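Local atomic coordinates of putative peptidoglycan-binding/hydrolysing protein (Peptoclostridium difficile, PDB entry 5TV7), a protein that probably binds bacterial peptidoglycan, and may take part in its hydrolysis, and holds glutamine hydroxamate in a pocket of its helical peptidoglycan-binding domain. Residues R41-Q46 with G129-I134; K107-G112 with A164-L169; I123-L128 with Y143-S148; V147-Q150 with G154-A157. One frame throughout, in Å; residues are numbered along the deposited sequence. Where two conformers were deposited one is given.

Contact 1: R41-Q46 with G129-I134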
loop_
_atom_site.group_PDB
_atom_site.type_symbol
_atom_site.label_atom_id
_atom_site.label_comp_id
_atom_site.label_asym_id
_atom_site.label_seq_id
_atom_site.Cartn_x
_atom_site.Cartn_y
_atom_site.Cartn_z
ATOM N N ARG A 41 -0.949 2.313 15.561
ATOM C CA ARG A 41 -1.684 3.560 15.813
ATOM C C ARG A 41 -0.774 4.780 15.737
ATOM O O ARG A 41 -1.157 5.803 15.182
ATOM C CB ARG A 41 -2.379 3.539 17.170
ATOM C CG ARG A 41 -3.643 2.699 17.219
ATOM C CD ARG A 41 -4.246 2.677 18.618
ATOM N NE ARG A 41 -4.410 4.021 19.190
ATOM C CZ ARG A 41 -5.434 4.848 18.955
ATOM N NH1 ARG A 41 -5.467 6.046 19.545
ATOM N NH2 ARG A 41 -6.427 4.503 18.140
ATOM N N ASP A 42 0.428 4.662 16.295
ATOM C CA ASP A 42 1.395 5.768 16.290
ATOM C C ASP A 42 1.904 6.057 14.888
ATOM O O ASP A 42 2.121 7.210 14.529
ATOM C CB ASP A 42 2.575 5.457 17.211
ATOM C CG ASP A 42 2.156 5.315 18.666
ATOM O OD1 ASP A 42 1.218 6.029 19.100
ATOM O OD2 ASP A 42 2.777 4.493 19.378
ATOM N N GLU A 43 2.092 5.001 14.104
ATOM C CA GLU A 43 2.563 5.147 12.735
ATOM C C GLU A 43 1.482 5.886 11.918
ATOM O O GLU A 43 1.790 6.806 11.164
ATOM C CB GLU A 43 2.879 3.772 12.138
ATOM C CG GLU A 43 3.699 3.821 10.857
ATOM C CD GLU A 43 3.859 2.462 10.174
ATOM O OE1 GLU A 43 3.412 1.426 10.723
ATOM O OE2 GLU A 43 4.434 2.438 9.063
ATOM N N HIS A 44 0.219 5.495 12.118
ATOM C CA HIS A 44 -0.920 6.121 11.425
ATOM C C HIS A 44 -1.099 7.563 11.883
ATOM O O HIS A 44 -1.350 8.449 11.066
ATOM C CB HIS A 44 -2.206 5.313 11.651
ATOM C CG HIS A 44 -3.412 5.873 10.959
ATOM N ND1 HIS A 44 -3.577 5.820 9.592
ATOM C CD2 HIS A 44 -4.534 6.457 11.449
ATOM C CE1 HIS A 44 -4.736 6.368 9.266
ATOM N NE2 HIS A 44 -5.338 6.760 10.375
ATOM N N LYS A 45 -0.964 7.778 13.190
ATOM C CA LYS A 45 -1.057 9.103 13.785
ATOM C C LYS A 45 -0.064 10.031 13.092
ATOM O O LYS A 45 -0.458 11.041 12.504
ATOM C CB LYS A 45 -0.733 9.026 15.290
ATOM C CG LYS A 45 -0.798 10.344 16.051
ATOM C CD LYS A 45 0.045 10.309 17.328
ATOM C CE LYS A 45 -0.359 9.206 18.301
ATOM N NZ LYS A 45 -1.770 9.337 18.759
ATOM N N GLN A 46 1.217 9.667 13.129
ATOM C CA GLN A 46 2.242 10.500 12.519
ATOM C C GLN A 46 2.017 10.674 11.022
ATOM O O GLN A 46 2.285 11.741 10.486
ATOM C CB GLN A 46 3.646 9.958 12.772
ATOM C CG GLN A 46 4.716 11.018 12.508
ATOM C CD GLN A 46 6.133 10.543 12.766
ATOM O OE1 GLN A 46 6.445 9.360 12.622
ATOM N NE2 GLN A 46 7.011 11.477 13.119
ATOM N N GLY A 129 8.983 -5.022 -0.660
ATOM C CA GLY A 129 9.812 -4.866 0.513
ATOM C C GLY A 129 9.830 -3.510 1.187
ATOM O O GLY A 129 10.437 -3.379 2.246
ATOM N N TYR A 130 9.178 -2.503 0.599
ATOM C CA TYR A 130 9.206 -1.153 1.178
ATOM C C TYR A 130 8.390 -1.088 2.456
ATOM O O TYR A 130 7.357 -1.766 2.609
ATOM C CB TYR A 130 8.772 -0.087 0.154
ATOM C CG TYR A 130 9.721 -0.074 -1.018
ATOM C CD1 TYR A 130 10.912 0.666 -0.976
ATOM C CD2 TYR A 130 9.491 -0.885 -2.124
ATOM C CE1 TYR A 130 11.815 0.628 -2.028
ATOM C CE2 TYR A 130 10.392 -0.930 -3.176
ATOM C CZ TYR A 130 11.548 -0.175 -3.118
ATOM O OH TYR A 130 12.423 -0.253 -4.162
ATOM N N ASN A 131 8.882 -0.280 3.378
ATOM C CA ASN A 131 8.249 -0.091 4.640
ATOM C C ASN A 131 7.404 1.186 4.561
ATOM O O ASN A 131 7.916 2.304 4.603
ATOM C CB ASN A 131 9.325 -0.023 5.715
ATOM C CG ASN A 131 8.762 -0.054 7.108
ATOM O OD1 ASN A 131 7.618 0.314 7.339
ATOM N ND2 ASN A 131 9.577 -0.473 8.055
ATOM N N VAL A 132 6.109 0.989 4.352
ATOM C CA VAL A 132 5.135 2.068 4.316
ATOM C C VAL A 132 3.979 1.515 5.116
ATOM O O VAL A 132 3.799 0.298 5.179
ATOM C CB VAL A 132 4.628 2.398 2.890
ATOM C CG1 VAL A 132 5.780 2.664 1.953
ATOM C CG2 VAL A 132 3.771 1.275 2.313
ATOM N N GLY A 133 3.200 2.372 5.737
ATOM C CA GLY A 133 2.014 1.893 6.444
ATOM C C GLY A 133 0.938 1.766 5.387
ATOM O O GLY A 133 0.845 2.626 4.501
ATOM N N ILE A 134 0.147 0.697 5.439
ATOM C CA ILE A 134 -0.921 0.507 4.458
ATOM C C ILE A 134 -2.226 1.024 5.052
ATOM O O ILE A 134 -3.049 0.254 5.566
ATOM C CB ILE A 134 -1.029 -0.960 4.019
ATOM C CG1 ILE A 134 0.326 -1.428 3.472
ATOM C CG2 ILE A 134 -2.138 -1.117 2.981
ATOM C CD1 ILE A 134 0.445 -2.924 3.327
#

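Contact 2: K107-G112 with A164-L169. With HGA (glutamine hydroxamate), chain C.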
loop_
_atom_site.group_PDB
_atom_site.type_symbol
_atom_site.label_atom_id
_atom_site.label_comp_id
_atom_site.label_asym_id
_atom_site.label_seq_id
_atom_site.Cartn_x
_atom_site.Cartn_y
_atom_site.Cartn_z
ATOM N N LYS A 107 -4.271 7.500 -13.301
ATOM C CA LYS A 107 -4.432 8.390 -12.143
ATOM C C LYS A 107 -3.073 8.734 -11.572
ATOM O O LYS A 107 -2.206 7.882 -11.478
ATOM C CB LYS A 107 -5.269 7.746 -11.036
ATOM C CG LYS A 107 -6.695 7.431 -11.445
ATOM C CD LYS A 107 -7.575 8.657 -11.596
ATOM C CE LYS A 107 -8.855 8.315 -12.355
ATOM N NZ LYS A 107 -9.558 7.093 -11.855
ATOM N N VAL A 108 -2.886 9.996 -11.226
ATOM C CA VAL A 108 -1.648 10.440 -10.629
ATOM C C VAL A 108 -1.910 10.669 -9.144
ATOM O O VAL A 108 -2.862 11.373 -8.795
ATOM C CB VAL A 108 -1.136 11.729 -11.305
ATOM C CG1 VAL A 108 0.109 12.246 -10.605
ATOM C CG2 VAL A 108 -0.828 11.465 -12.773
ATOM N N ILE A 109 -1.123 10.033 -8.272
ATOM C CA ILE A 109 -1.223 10.306 -6.825
ATOM C C ILE A 109 0.115 10.812 -6.285
ATOM O O ILE A 109 1.181 10.490 -6.822
ATOM C CB ILE A 109 -1.767 9.126 -5.988
ATOM C CG1 ILE A 109 -0.982 7.857 -6.251
ATOM C CG2 ILE A 109 -3.243 8.914 -6.300
ATOM C CD1 ILE A 109 -1.401 6.689 -5.382
ATOM N N ARG A 110 0.046 11.589 -5.209
ATOM C CA ARG A 110 1.230 12.182 -4.609
ATOM C C ARG A 110 1.006 12.462 -3.133
ATOM O O ARG A 110 -0.099 12.262 -2.607
ATOM C CB ARG A 110 1.560 13.468 -5.354
ATOM C CG ARG A 110 0.370 14.399 -5.468
ATOM C CD ARG A 110 0.656 15.533 -6.427
ATOM N NE ARG A 110 1.747 16.386 -5.976
ATOM C CZ ARG A 110 2.242 17.385 -6.694
ATOM N NH1 ARG A 110 1.738 17.649 -7.889
ATOM N NH2 ARG A 110 3.235 18.118 -6.217
ATOM N N LYS A 111 2.058 12.928 -2.467
ATOM C CA LYS A 111 1.985 13.219 -1.037
ATOM C C LYS A 111 0.828 14.176 -0.727
ATOM O O LYS A 111 0.690 15.220 -1.364
ATOM C CB LYS A 111 3.312 13.772 -0.507
ATOM C CG LYS A 111 3.303 13.950 1.004
ATOM C CD LYS A 111 4.646 14.370 1.543
ATOM C CE LYS A 111 4.580 14.457 3.057
ATOM N NZ LYS A 111 5.845 15.015 3.594
ATOM N N GLY A 112 -0.016 13.776 0.223
ATOM C CA GLY A 112 -1.192 14.541 0.587
ATOM C C GLY A 112 -2.496 13.852 0.209
ATOM O O GLY A 112 -3.509 14.054 0.867
ATOM N N ALA A 164 4.042 5.724 -15.562
ATOM C CA ALA A 164 5.273 4.927 -15.616
ATOM C C ALA A 164 5.516 4.160 -14.316
ATOM O O ALA A 164 5.932 3.007 -14.346
ATOM C CB ALA A 164 6.472 5.808 -15.940
ATOM N N THR A 165 5.255 4.804 -13.182
ATOM C CA THR A 165 5.482 4.162 -11.891
ATOM C C THR A 165 4.434 3.059 -11.638
ATOM O O THR A 165 4.779 1.998 -11.113
ATOM C CB THR A 165 5.529 5.200 -10.750
ATOM O OG1 THR A 165 6.613 6.104 -10.998
ATOM C CG2 THR A 165 5.748 4.524 -9.387
ATOM N N TRP A 166 3.177 3.297 -12.043
ATOM C CA TRP A 166 2.134 2.267 -11.898
ATOM C C TRP A 166 2.493 1.060 -12.718
ATOM O O TRP A 166 2.345 -0.064 -12.262
ATOM C CB TRP A 166 0.781 2.734 -12.391
ATOM C CG TRP A 166 0.023 3.663 -11.519
ATOM C CD1 TRP A 166 -0.411 4.911 -11.850
ATOM C CD2 TRP A 166 -0.432 3.415 -10.189
ATOM N NE1 TRP A 166 -1.130 5.448 -10.811
ATOM C CE2 TRP A 166 -1.154 4.551 -9.777
ATOM C CE3 TRP A 166 -0.310 2.338 -9.306
ATOM C CZ2 TRP A 166 -1.736 4.655 -8.510
ATOM C CZ3 TRP A 166 -0.905 2.433 -8.047
ATOM C CH2 TRP A 166 -1.602 3.586 -7.663
ATOM N N ASP A 167 2.969 1.303 -13.936
ATOM C CA ASP A 167 3.328 0.231 -14.851
ATOM C C ASP A 167 4.414 -0.655 -14.268
ATOM O O ASP A 167 4.321 -1.892 -14.321
ATOM C CB ASP A 167 3.795 0.827 -16.177
ATOM C CG ASP A 167 4.233 -0.227 -17.173
ATOM O OD1 ASP A 167 3.381 -0.985 -17.687
ATOM O OD2 ASP A 167 5.446 -0.277 -17.467
ATOM N N LYS A 168 5.427 -0.026 -13.676
ATOM C CA LYS A 168 6.547 -0.769 -13.114
ATOM C C LYS A 168 6.083 -1.552 -11.882
ATOM O O LYS A 168 6.408 -2.716 -11.728
ATOM C CB LYS A 168 7.728 0.165 -12.793
ATOM C CG LYS A 168 9.046 -0.557 -12.568
ATOM C CD LYS A 168 9.575 -1.159 -13.868
ATOM C CE LYS A 168 10.728 -2.104 -13.602
ATOM N NZ LYS A 168 11.057 -2.961 -14.782
ATOM N N LEU A 169 5.295 -0.918 -11.021
ATOM C CA LEU A 169 4.753 -1.601 -9.849
ATOM C C LEU A 169 3.936 -2.812 -10.255
ATOM O O LEU A 169 4.069 -3.892 -9.672
ATOM C CB LEU A 169 3.859 -0.649 -9.035
ATOM C CG LEU A 169 4.602 0.382 -8.192
ATOM C CD1 LEU A 169 3.631 1.428 -7.667
ATOM C CD2 LEU A 169 5.339 -0.309 -7.058
HETATM N N HGA C . 6.232 10.030 -11.815
HETATM C CA HGA C . 5.204 10.078 -12.842
HETATM C CB HGA C . 5.599 11.129 -13.887
HETATM C CG HGA C . 4.396 11.813 -14.552
HETATM C CD HGA C . 3.679 12.772 -13.622
HETATM O OE1 HGA C . 2.504 12.587 -13.361
HETATM N NE2 HGA C . 4.378 13.793 -13.118
HETATM O OZ2 HGA C . 3.797 14.693 -12.224
HETATM C C HGA C . 5.032 8.703 -13.455
HETATM O O HGA C . 5.303 7.710 -12.749
HETATM O OXT HGA C . 4.603 8.583 -14.628
#

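Contact 3: I123-L128 with Y143-S148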
loop_
_atom_site.group_PDB
_atom_site.type_symbol
_atom_site.label_atom_id
_atom_site.label_comp_id
_atom_site.label_asym_id
_atom_site.label_seq_id
_atom_site.Cartn_x
_atom_site.Cartn_y
_atom_site.Cartn_z
ATOM N N ILE A 123 0.101 -1.398 -0.973
ATOM C CA ILE A 123 0.122 -2.835 -1.000
ATOM C C ILE A 123 1.245 -3.324 -1.914
ATOM O O ILE A 123 2.025 -4.163 -1.515
ATOM C CB ILE A 123 -1.230 -3.410 -1.418
ATOM C CG1 ILE A 123 -2.201 -3.264 -0.242
ATOM C CG2 ILE A 123 -1.084 -4.874 -1.810
ATOM C CD1 ILE A 123 -3.648 -3.450 -0.603
HETATM N N MSE A 124 1.340 -2.762 -3.105
HETATM C CA MSE A 124 2.384 -3.164 -4.061
HETATM C C MSE A 124 3.784 -2.839 -3.571
HETATM O O MSE A 124 4.701 -3.660 -3.701
HETATM C CB MSE A 124 2.084 -2.512 -5.410
HETATM C CG MSE A 124 0.872 -3.207 -6.021
HETATM SE SE MSE A 124 0.597 -2.643 -7.877
HETATM C CE MSE A 124 -0.064 -0.859 -7.500
ATOM N N LEU A 125 3.963 -1.654 -2.998
ATOM C CA LEU A 125 5.274 -1.255 -2.455
ATOM C C LEU A 125 5.666 -2.198 -1.316
ATOM O O LEU A 125 6.820 -2.646 -1.235
ATOM C CB LEU A 125 5.253 0.191 -1.977
ATOM C CG LEU A 125 5.164 1.256 -3.057
ATOM C CD1 LEU A 125 4.763 2.596 -2.456
ATOM C CD2 LEU A 125 6.489 1.378 -3.795
ATOM N N THR A 126 4.695 -2.542 -0.471
ATOM C CA THR A 126 4.962 -3.466 0.628
ATOM C C THR A 126 5.390 -4.859 0.111
ATOM O O THR A 126 6.295 -5.465 0.684
ATOM C CB THR A 126 3.778 -3.556 1.596
ATOM O OG1 THR A 126 3.481 -2.242 2.087
ATOM C CG2 THR A 126 4.112 -4.451 2.760
ATOM N N LEU A 127 4.768 -5.343 -0.972
ATOM C CA LEU A 127 5.171 -6.625 -1.583
ATOM C C LEU A 127 6.614 -6.613 -2.075
ATOM O O LEU A 127 7.267 -7.650 -2.083
ATOM C CB LEU A 127 4.278 -6.998 -2.766
ATOM C CG LEU A 127 2.938 -7.640 -2.468
ATOM C CD1 LEU A 127 2.097 -7.690 -3.733
ATOM C CD2 LEU A 127 3.155 -9.039 -1.896
ATOM N N LEU A 128 7.089 -5.453 -2.507
ATOM C CA LEU A 128 8.457 -5.306 -3.003
ATOM C C LEU A 128 9.465 -5.039 -1.906
ATOM O O LEU A 128 10.647 -4.828 -2.190
ATOM C CB LEU A 128 8.521 -4.212 -4.053
ATOM C CG LEU A 128 7.684 -4.516 -5.289
ATOM C CD1 LEU A 128 7.788 -3.357 -6.259
ATOM C CD2 LEU A 128 8.129 -5.818 -5.948
ATOM N N TYR A 143 6.090 8.506 0.371
ATOM C CA TYR A 143 6.912 9.340 -0.495
ATOM C C TYR A 143 8.320 8.770 -0.597
ATOM O O TYR A 143 8.813 8.572 -1.700
ATOM C CB TYR A 143 6.951 10.794 -0.004
ATOM C CG TYR A 143 7.925 11.674 -0.769
ATOM C CD1 TYR A 143 7.545 12.296 -1.962
ATOM C CD2 TYR A 143 9.231 11.862 -0.321
ATOM C CE1 TYR A 143 8.429 13.092 -2.674
ATOM C CE2 TYR A 143 10.131 12.649 -1.033
ATOM C CZ TYR A 143 9.721 13.267 -2.210
ATOM O OH TYR A 143 10.589 14.061 -2.939
ATOM N N ASN A 144 8.942 8.472 0.549
ATOM C CA ASN A 144 10.312 7.928 0.567
ATOM C C ASN A 144 10.404 6.616 -0.187
ATOM O O ASN A 144 11.360 6.402 -0.929
ATOM C CB ASN A 144 10.821 7.727 1.995
ATOM C CG ASN A 144 10.912 9.027 2.781
ATOM O OD1 ASN A 144 11.008 10.116 2.217
ATOM N ND2 ASN A 144 10.882 8.909 4.101
ATOM N N ALA A 145 9.392 5.763 -0.024
ATOM C CA ALA A 145 9.363 4.476 -0.686
ATOM C C ALA A 145 9.250 4.655 -2.197
ATOM O O ALA A 145 9.981 4.010 -2.947
ATOM C CB ALA A 145 8.223 3.629 -0.153
ATOM N N VAL A 146 8.374 5.560 -2.634
ATOM C CA VAL A 146 8.183 5.819 -4.049
ATOM C C VAL A 146 9.478 6.347 -4.678
ATOM O O VAL A 146 9.889 5.867 -5.730
ATOM C CB VAL A 146 7.003 6.776 -4.291
ATOM C CG1 VAL A 146 6.941 7.217 -5.740
ATOM C CG2 VAL A 146 5.685 6.112 -3.886
ATOM N N VAL A 147 10.124 7.312 -4.035
ATOM C CA VAL A 147 11.418 7.847 -4.530
ATOM C C VAL A 147 12.453 6.719 -4.628
ATOM O O VAL A 147 13.131 6.590 -5.655
ATOM C CB VAL A 147 11.933 8.998 -3.634
ATOM C CG1 VAL A 147 13.386 9.377 -3.946
ATOM C CG2 VAL A 147 11.015 10.211 -3.760
ATOM N N SER A 148 12.549 5.889 -3.582
ATOM C CA SER A 148 13.501 4.767 -3.573
ATOM C C SER A 148 13.220 3.772 -4.693
ATOM O O SER A 148 14.135 3.300 -5.365
ATOM C CB SER A 148 13.463 4.025 -2.231
ATOM O OG SER A 148 13.940 4.843 -1.190
#

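Contact 4: V147-Q150 with G154-A157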
loop_
_atom_site.group_PDB
_atom_site.type_symbol
_atom_site.label_atom_id
_atom_site.label_comp_id
_atom_site.label_asym_id
_atom_site.label_seq_id
_atom_site.Cartn_x
_atom_site.Cartn_y
_atom_site.Cartn_z
ATOM N N VAL A 147 10.124 7.312 -4.035
ATOM C CA VAL A 147 11.418 7.847 -4.530
ATOM C C VAL A 147 12.453 6.719 -4.628
ATOM O O VAL A 147 13.131 6.590 -5.655
ATOM C CB VAL A 147 11.933 8.998 -3.634
ATOM C CG1 VAL A 147 13.386 9.377 -3.946
ATOM C CG2 VAL A 147 11.015 10.211 -3.760
ATOM N N SER A 148 12.549 5.889 -3.582
ATOM C CA SER A 148 13.501 4.767 -3.573
ATOM C C SER A 148 13.220 3.772 -4.693
ATOM O O SER A 148 14.135 3.300 -5.365
ATOM C CB SER A 148 13.463 4.025 -2.231
ATOM O OG SER A 148 13.940 4.843 -1.190
ATOM N N PHE A 149 11.944 3.431 -4.844
ATOM C CA PHE A 149 11.492 2.533 -5.892
ATOM C C PHE A 149 11.844 3.091 -7.252
ATOM O O PHE A 149 12.374 2.387 -8.104
ATOM C CB PHE A 149 9.977 2.297 -5.778
ATOM C CG PHE A 149 9.393 1.527 -6.928
ATOM C CD1 PHE A 149 9.481 0.150 -6.974
ATOM C CD2 PHE A 149 8.733 2.185 -7.959
ATOM C CE1 PHE A 149 8.925 -0.571 -8.036
ATOM C CE2 PHE A 149 8.172 1.476 -9.015
ATOM C CZ PHE A 149 8.277 0.099 -9.059
ATOM N N GLN A 150 11.548 4.365 -7.455
ATOM C CA GLN A 150 11.850 5.009 -8.727
ATOM C C GLN A 150 13.345 4.996 -9.026
ATOM O O GLN A 150 13.756 4.731 -10.170
ATOM C CB GLN A 150 11.282 6.429 -8.746
ATOM C CG GLN A 150 9.774 6.434 -8.867
ATOM C CD GLN A 150 9.139 7.765 -8.545
ATOM O OE1 GLN A 150 9.688 8.568 -7.789
ATOM N NE2 GLN A 150 7.943 7.981 -9.079
ATOM N N GLY A 154 15.135 2.998 -12.315
ATOM C CA GLY A 154 15.462 3.938 -13.385
ATOM C C GLY A 154 14.357 4.883 -13.838
ATOM O O GLY A 154 14.413 5.410 -14.954
ATOM N N LEU A 155 13.362 5.088 -12.980
ATOM C CA LEU A 155 12.286 6.029 -13.246
ATOM C C LEU A 155 12.687 7.372 -12.638
ATOM O O LEU A 155 13.505 7.415 -11.725
ATOM C CB LEU A 155 10.990 5.563 -12.565
ATOM C CG LEU A 155 10.415 4.200 -13.008
ATOM C CD1 LEU A 155 9.265 3.784 -12.104
ATOM C CD2 LEU A 155 9.970 4.225 -14.457
ATOM N N SER A 156 12.125 8.461 -13.156
ATOM C CA SER A 156 12.341 9.773 -12.567
ATOM C C SER A 156 11.825 9.715 -11.119
ATOM O O SER A 156 10.698 9.288 -10.858
ATOM C CB SER A 156 11.625 10.862 -13.363
ATOM O OG SER A 156 12.308 11.111 -14.567
ATOM N N ALA A 157 12.684 10.106 -10.184
ATOM C CA ALA A 157 12.389 9.993 -8.774
ATOM C C ALA A 157 11.715 11.234 -8.214
ATOM O O ALA A 157 12.245 11.897 -7.333
ATOM C CB ALA A 157 13.666 9.676 -8.022
#

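Contact 1: R41-Q46 with G129-I134
Glu43, on helix 38-46, meets the loop 129-134 of the three-helix peptidoglycan-binding domain. The contact is a small interface between that domain and the helix beside the antiparallel sheet. The loop starts at Gly129, which ends helix 116-127 in a Schellman motif. Asn131 is the first to approach the other segment. Its OD1 lies 4.2 Å from Glu43 OE2. These two oxygens do not bond each other; both bind Lys141 NZ, Asn131 OD1 through a hydrogen bond and Glu43 OE2 through a salt bridge. The lysine thus bridges the two parts and would offset the charge of the glutamate. Val132 points away, and its side chain packs on helices 116-127 and 140-152. Its carbonyl carbon is its nearest atom, 4.1 Å from Glu43 OE2. Gly133 lies closest to the helix. Ile134 also points away and packs on Ile123 and Phe62. Glu43 spans the gap because CG is anti to the backbone N (chi1 -165°) and the side chain runs on extended. Its OE2 ends 3.5 Å from Gly133 N and 3.6 Å from Gly133 CA, without a hydrogen bond.

Contact 2: K107-G112 with A164-L169
The glutamine hydroxamate pocket is lined in part by these two segments, at the start of helix 163-173 in the peptidoglycan-binding domain. The N-terminal turn of the helix holds the ligand carboxylate. Ala164 N donates to HGA OXT at 3.1 Å. Thr165 grips the other oxygen twice: its backbone N lies 2.9 Å from HGA O, and its OG1 donates to HGA O at 2.7 Å. Thr165 OG1 stands beside its own backbone N (chi1 -61°), which brings both donors to one oxygen. The helix dipole would probably add to the attraction. Gln150 NE2 also hydrogen-bonds Thr165 OG1, as a second-shell partner of the ligand. HGA is further hydrogen-bonded to Ile160 O and Asp158 OD2. On the loop side, both methyl groups of Val108 meet the hydroxamate end, with CG2 3.6 Å from HGA OE1. Trp166 ties the loop directly to the helix. Ile109 crosses the indole at about a right angle, with CD1 3.7 Å from Trp166 CZ2. At the indole edge, Trp166 NE1 donates to Lys107 O at 2.7 Å with an N-H...O angle of 158°. The acceptor lies almost in the ring plane, and NE1 is tilted 17° from the carbonyl plane of Lys107.

Contact 3: I123-L128 with Y143-S148
Leu125 carries this contact from the first helix, packing onto Ala145 and Val146 of the second. Along 123-128, Ile123 comes before it and Leu127 after it, and both of these pack on the sheet. Leu125 itself points to helix 140-152. The backbones are nearest here, with Leu125 CA 7.3 Å from Ala145 CA. Leu125 CG is anti to its own carbonyl carbon (chi1 -70°), and CD1 is the branch that reaches across. This methyl lies 3.9 Å from Val146 CG2 and 4.3 Å from Ala145 CB. Seen from CD1, the two partners are nearly 80° apart, so the methyl meets two consecutive residues of the helix. The leucine and valine side chains meet at a slant. Leu125 CD2 packs on Leu169 of helix 163-173 and also comes near Phe149, so this one leucine touches both other helices of the three-helix peptidoglycan-binding domain. All three residues of the contact are buried. It is wholly apolar, and no hydrogen bond crosses it. On the valine, CG2 stands anti to the carbonyl carbon and beside the backbone N, which sets it as the methyl that meets Leu125. The small Ala145 side chain points to the first helix. It also receives Val132 from the connecting loop, while Val146 also meets Ile161.

Contact 4: V147-Q150 with G154-A157
Gln150 O accepts the one hydrogen bond between these segments, from Leu155 N at 2.9 Å. The N-H...O angle is 143°, and the donor is tilted 21° from the carbonyl plane. The backbone then doubles back along the glutamine side chain. Gln150 CG is anti to its own carbonyl carbon (chi1 -72°), and the side chain beyond CG is extended. It lies across Leu155 at about a right angle, with the two CB atoms 3.9 Å apart. Farther out, Gln150 OE1 passes 3.2 Å from Ala157 CA. Ser156 O lies equally close to Gln150 CD, at 3.2 Å. The amide is held from both ends by neighbours: OE1 accepts from Gly159 N, and NE2 bonds Thr165 OG1. Such grips should fix the rotation of the amide. Apolar contacts flank it. Leu155 CD1 comes obliquely to the ring of Phe149, 4.0 Å from CE2. Ala157 CB sits 4.1 Å from Val147 CG1 and 3.9 Å from Val147 O. Gln150 touches the bound glutamine hydroxamate and so belongs to its pocket. The turn ends helix 140-152: Leu155 N to Gln150 O and Gly154 N to Lys151 O are together the two bonds of a Schellman motif, with Gly154, at positive phi, as its C-prime residue.

In the fold
Contacts 2 and 3 are buried, while contacts 1 and 4 are only partly so. Contact 3 is purely apolar and lies nearest the chain centre. Contacts 2 and 4 supply pocket residues and add hydrogen bonds at helix ends: the start of helix 163-173 holds the ligand, and the end of helix 140-152 is closed by a turn. Contact 1 has no direct bond; helix 38-46 meets the helical domain through Lys141, which both sides bind. Contacts 3 and 4 both use helix 140-152 and overlap at Val147 and Ser148, though only contact 4 uses the side chain of Val147. Tyr130 of contact 1 packs on Phe149 of contact 4.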